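Local coordinates for UPF0255 protein frsA (Vibrio vulnificus, PDB 4I4C) that probably hydrolyses carboxylic esters as a member of the FrsA family, within the alpha/beta-hydrolase clan, at residues I197-L202 / R246-V251. Numbering follows the deposited sequence.
With 6NA (hexanoic acid), chain D.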
ATOM      1  N   ILE A 197      -8.097   8.683  -7.971  1.00 17.74           N
ATOM      2  CA  ILE A 197      -8.279   7.934  -6.746  1.00 16.02           C
ATOM      3  C   ILE A 197      -7.150   6.917  -6.722  1.00 27.81           C
ATOM      4  O   ILE A 197      -6.883   6.275  -7.737  1.00 17.19           O
ATOM      5  CB  ILE A 197      -9.624   7.217  -6.712  1.00 20.42           C
ATOM      6  CG1 ILE A 197     -10.764   8.227  -6.913  1.00 19.01           C
ATOM      7  CG2 ILE A 197      -9.779   6.471  -5.375  1.00 16.02           C
ATOM      8  CD1 ILE A 197     -12.104   7.605  -7.214  1.00 22.47           C
ATOM      9  N   VAL A 198      -6.464   6.798  -5.585  1.00 19.26           N
ATOM     10  CA  VAL A 198      -5.256   5.986  -5.506  1.00 15.08           C
ATOM     11  C   VAL A 198      -5.310   5.042  -4.317  1.00 23.41           C
ATOM     12  O   VAL A 198      -5.597   5.482  -3.208  1.00 27.27           O
ATOM     13  CB  VAL A 198      -4.004   6.873  -5.382  1.00 18.30           C
ATOM     14  CG1 VAL A 198      -2.748   6.025  -5.367  1.00 21.69           C
ATOM     15  CG2 VAL A 198      -3.953   7.900  -6.512  1.00 25.48           C
ATOM     16  N   SER A 199      -5.046   3.751  -4.545  1.00 17.77           N
ATOM     17  CA  SER A 199      -4.900   2.794  -3.444  1.00 25.78           C
ATOM     18  C   SER A 199      -3.646   1.919  -3.565  1.00 24.63           C
ATOM     19  O   SER A 199      -3.355   1.400  -4.640  1.00 19.12           O
ATOM     20  CB  SER A 199      -6.143   1.913  -3.338  1.00 28.01           C
ATOM     21  OG  SER A 199      -7.248   2.672  -2.890  1.00 27.34           O
ATOM     22  N   ALA A 200      -2.905   1.773  -2.464  1.00 20.32           N
ATOM     23  CA  ALA A 200      -1.775   0.839  -2.414  1.00 23.64           C
ATOM     24  C   ALA A 200      -2.239  -0.546  -1.958  1.00 22.77           C
ATOM     25  O   ALA A 200      -3.440  -0.810  -1.910  1.00 23.33           O
ATOM     26  CB  ALA A 200      -0.669   1.369  -1.516  1.00 24.93           C
ATOM     27  N   GLY A 201      -1.295  -1.423  -1.620  1.00 17.41           N
ATOM     28  CA  GLY A 201      -1.622  -2.807  -1.324  1.00 16.94           C
ATOM     29  C   GLY A 201      -1.882  -3.074   0.148  1.00 23.27           C
ATOM     30  O   GLY A 201      -1.920  -2.141   0.946  1.00 16.69           O
ATOM     31  N   LEU A 202      -2.035  -4.350   0.505  1.00 19.20           N
ATOM     32  CA  LEU A 202      -2.481  -4.750   1.847  1.00 18.34           C
ATOM     33  C   LEU A 202      -1.526  -4.432   3.013  1.00 17.81           C
ATOM     34  O   LEU A 202      -1.940  -4.485   4.168  1.00 19.23           O
ATOM     35  CB  LEU A 202      -2.849  -6.241   1.871  1.00 21.50           C
ATOM     36  CG  LEU A 202      -4.055  -6.632   1.007  1.00 21.36           C
ATOM     37  CD1 LEU A 202      -4.200  -8.148   0.942  1.00 19.68           C
ATOM     38  CD2 LEU A 202      -5.341  -6.000   1.545  1.00 20.78           C
ATOM     39  N   ARG A 246     -15.691  -2.132  -3.602  1.00 24.14           N
ATOM     40  CA  ARG A 246     -16.809  -1.552  -2.855  1.00 22.75           C
ATOM     41  C   ARG A 246     -16.628  -0.099  -2.407  1.00 20.31           C
ATOM     42  O   ARG A 246     -17.475   0.755  -2.663  1.00 22.52           O
ATOM     43  CB  ARG A 246     -16.995  -2.405  -1.593  1.00 38.61           C
ATOM     44  CG  ARG A 246     -18.400  -2.606  -1.116  1.00 47.79           C
ATOM     45  CD  ARG A 246     -18.505  -3.925  -0.345  1.00 49.56           C
ATOM     46  NE  ARG A 246     -18.164  -3.830   1.078  1.00 44.51           N
ATOM     47  CZ  ARG A 246     -17.027  -4.260   1.621  1.00 38.83           C
ATOM     48  NH1 ARG A 246     -16.088  -4.811   0.858  1.00 44.35           N
ATOM     49  NH2 ARG A 246     -16.831  -4.143   2.935  1.00 29.23           N
ATOM     50  N   LEU A 247     -15.539   0.160  -1.688  1.00 20.54           N
ATOM     51  CA  LEU A 247     -15.334   1.453  -1.057  1.00 21.29           C
ATOM     52  C   LEU A 247     -14.952   2.503  -2.093  1.00 24.51           C
ATOM     53  O   LEU A 247     -15.359   3.661  -2.004  1.00 19.00           O
ATOM     54  CB  LEU A 247     -14.262   1.346   0.042  1.00 23.92           C
ATOM     55  CG  LEU A 247     -14.412   0.272   1.126  1.00 18.74           C
ATOM     56  CD1 LEU A 247     -13.291   0.388   2.185  1.00 17.19           C
ATOM     57  CD2 LEU A 247     -15.766   0.337   1.799  1.00 20.34           C
ATOM     58  N   HIS A 248     -14.180   2.090  -3.091  1.00 26.63           N
ATOM     59  CA  HIS A 248     -13.808   2.996  -4.176  1.00 25.65           C
ATOM     60  C   HIS A 248     -15.002   3.456  -5.019  1.00 24.03           C
ATOM     61  O   HIS A 248     -15.039   4.599  -5.502  1.00 21.12           O
ATOM     62  CB  HIS A 248     -12.743   2.346  -5.051  1.00 28.11           C
ATOM     63  CG  HIS A 248     -11.475   2.050  -4.314  1.00 23.26           C
ATOM     64  ND1 HIS A 248     -11.259   0.857  -3.662  1.00 26.24           N
ATOM     65  CD2 HIS A 248     -10.375   2.806  -4.099  1.00 26.94           C
ATOM     66  CE1 HIS A 248     -10.067   0.885  -3.090  1.00 33.07           C
ATOM     67  NE2 HIS A 248      -9.509   2.054  -3.344  1.00 28.99           N
ATOM     68  N   GLN A 249     -15.976   2.565  -5.188  1.00 21.90           N
ATOM     69  CA  GLN A 249     -17.170   2.882  -5.957  1.00 23.38           C
ATOM     70  C   GLN A 249     -17.958   3.953  -5.223  1.00 23.11           C
ATOM     71  O   GLN A 249     -18.477   4.895  -5.833  1.00 23.56           O
ATOM     72  CB  GLN A 249     -18.023   1.634  -6.142  1.00 31.11           C
ATOM     73  CG  GLN A 249     -19.329   1.894  -6.843  1.00 38.17           C
ATOM     74  CD  GLN A 249     -19.699   0.764  -7.754  1.00 47.39           C
ATOM     75  OE1 GLN A 249     -19.655  -0.405  -7.359  1.00 50.46           O
ATOM     76  NE2 GLN A 249     -20.045   1.095  -8.995  1.00 45.34           N
ATOM     77  N   ALA A 250     -18.020   3.805  -3.905  1.00 21.04           N
ATOM     78  CA  ALA A 250     -18.722   4.757  -3.052  1.00 22.41           C
ATOM     79  C   ALA A 250     -17.985   6.084  -3.034  1.00 21.21           C
ATOM     80  O   ALA A 250     -18.610   7.142  -3.030  1.00 23.01           O
ATOM     81  CB  ALA A 250     -18.887   4.209  -1.626  1.00 23.80           C
ATOM     82  N   VAL A 251     -16.658   6.034  -3.013  1.00 20.15           N
ATOM     83  CA  VAL A 251     -15.869   7.259  -3.060  1.00 25.21           C
ATOM     84  C   VAL A 251     -16.050   7.923  -4.430  1.00 28.29           C
ATOM     85  O   VAL A 251     -16.148   9.149  -4.528  1.00 27.56           O
ATOM     86  CB  VAL A 251     -14.368   7.007  -2.776  1.00 18.79           C
ATOM     87  CG1 VAL A 251     -13.564   8.255  -3.060  1.00 25.67           C
ATOM     88  CG2 VAL A 251     -14.145   6.571  -1.322  1.00 18.59           C
TER
HETATM   89  CA  6NA D 502      -0.592  -8.064  -2.400  1.00 36.90           C
HETATM   90  C   6NA D 502      -0.501  -6.716  -1.779  1.00 31.52           C
HETATM   91  O   6NA D 502      -1.356  -5.885  -1.919  1.00 31.25           O
HETATM   92  CB  6NA D 502      -0.743  -9.169  -1.446  1.00 37.74           C
HETATM   93  CG  6NA D 502      -0.965 -10.499  -1.962  1.00 35.56           C
HETATM   94  CD  6NA D 502       0.100 -11.139  -2.717  1.00 31.74           C
HETATM   95  C6  6NA D 502       1.085 -11.838  -1.924  1.00 29.62           C
HETATM   96  OXT 6NA D 502       0.450  -6.420  -1.123  1.00 29.27           O
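Ser199 and His248 make the polar link between the end of strand 193-199 and helix 246-254, the hydroxyl OG meeting the ring's NE2 at 2.4 Å. The modelled separation is shorter than expected for a hydrogen bond, so its exact length is doubtful; either partner could be the donor. CG anti to the carbonyl carbon (chi1 -62°) sends the imidazole out to Ser199, and OG reaches its edge close to the ring plane.

Ile197 supplies the apolar part. Its CG2 lies at the same ring's edge, in plane, 3.9 Å from His248 CD2. Farther along the helix, Ile197 CD1 comes to 4.5 Å from Val251 CG1, a looser touch. Segments 197-199 and 246-251 run nearly antiparallel (161°), their axes 10.4 Å apart, the helix packing on the mixed, largely parallel sheet of an alpha/beta-hydrolase fold. Met278 and Leu281 of helix 273-284 also pack on His248.

Beyond the strand, the chain turns into the hexanoic acid pocket. Leu202 N donates to O of the ligand at 2.9 Å (159°), and Phe273 N also bonds the ligand, a backbone pair resembling the oxyanion hole of alpha/beta-hydrolases.

The buried Ser199 hydroxyl is thus shared between His248 NE2 and Val227 O, placing a polar bond inside an otherwise apolar interface.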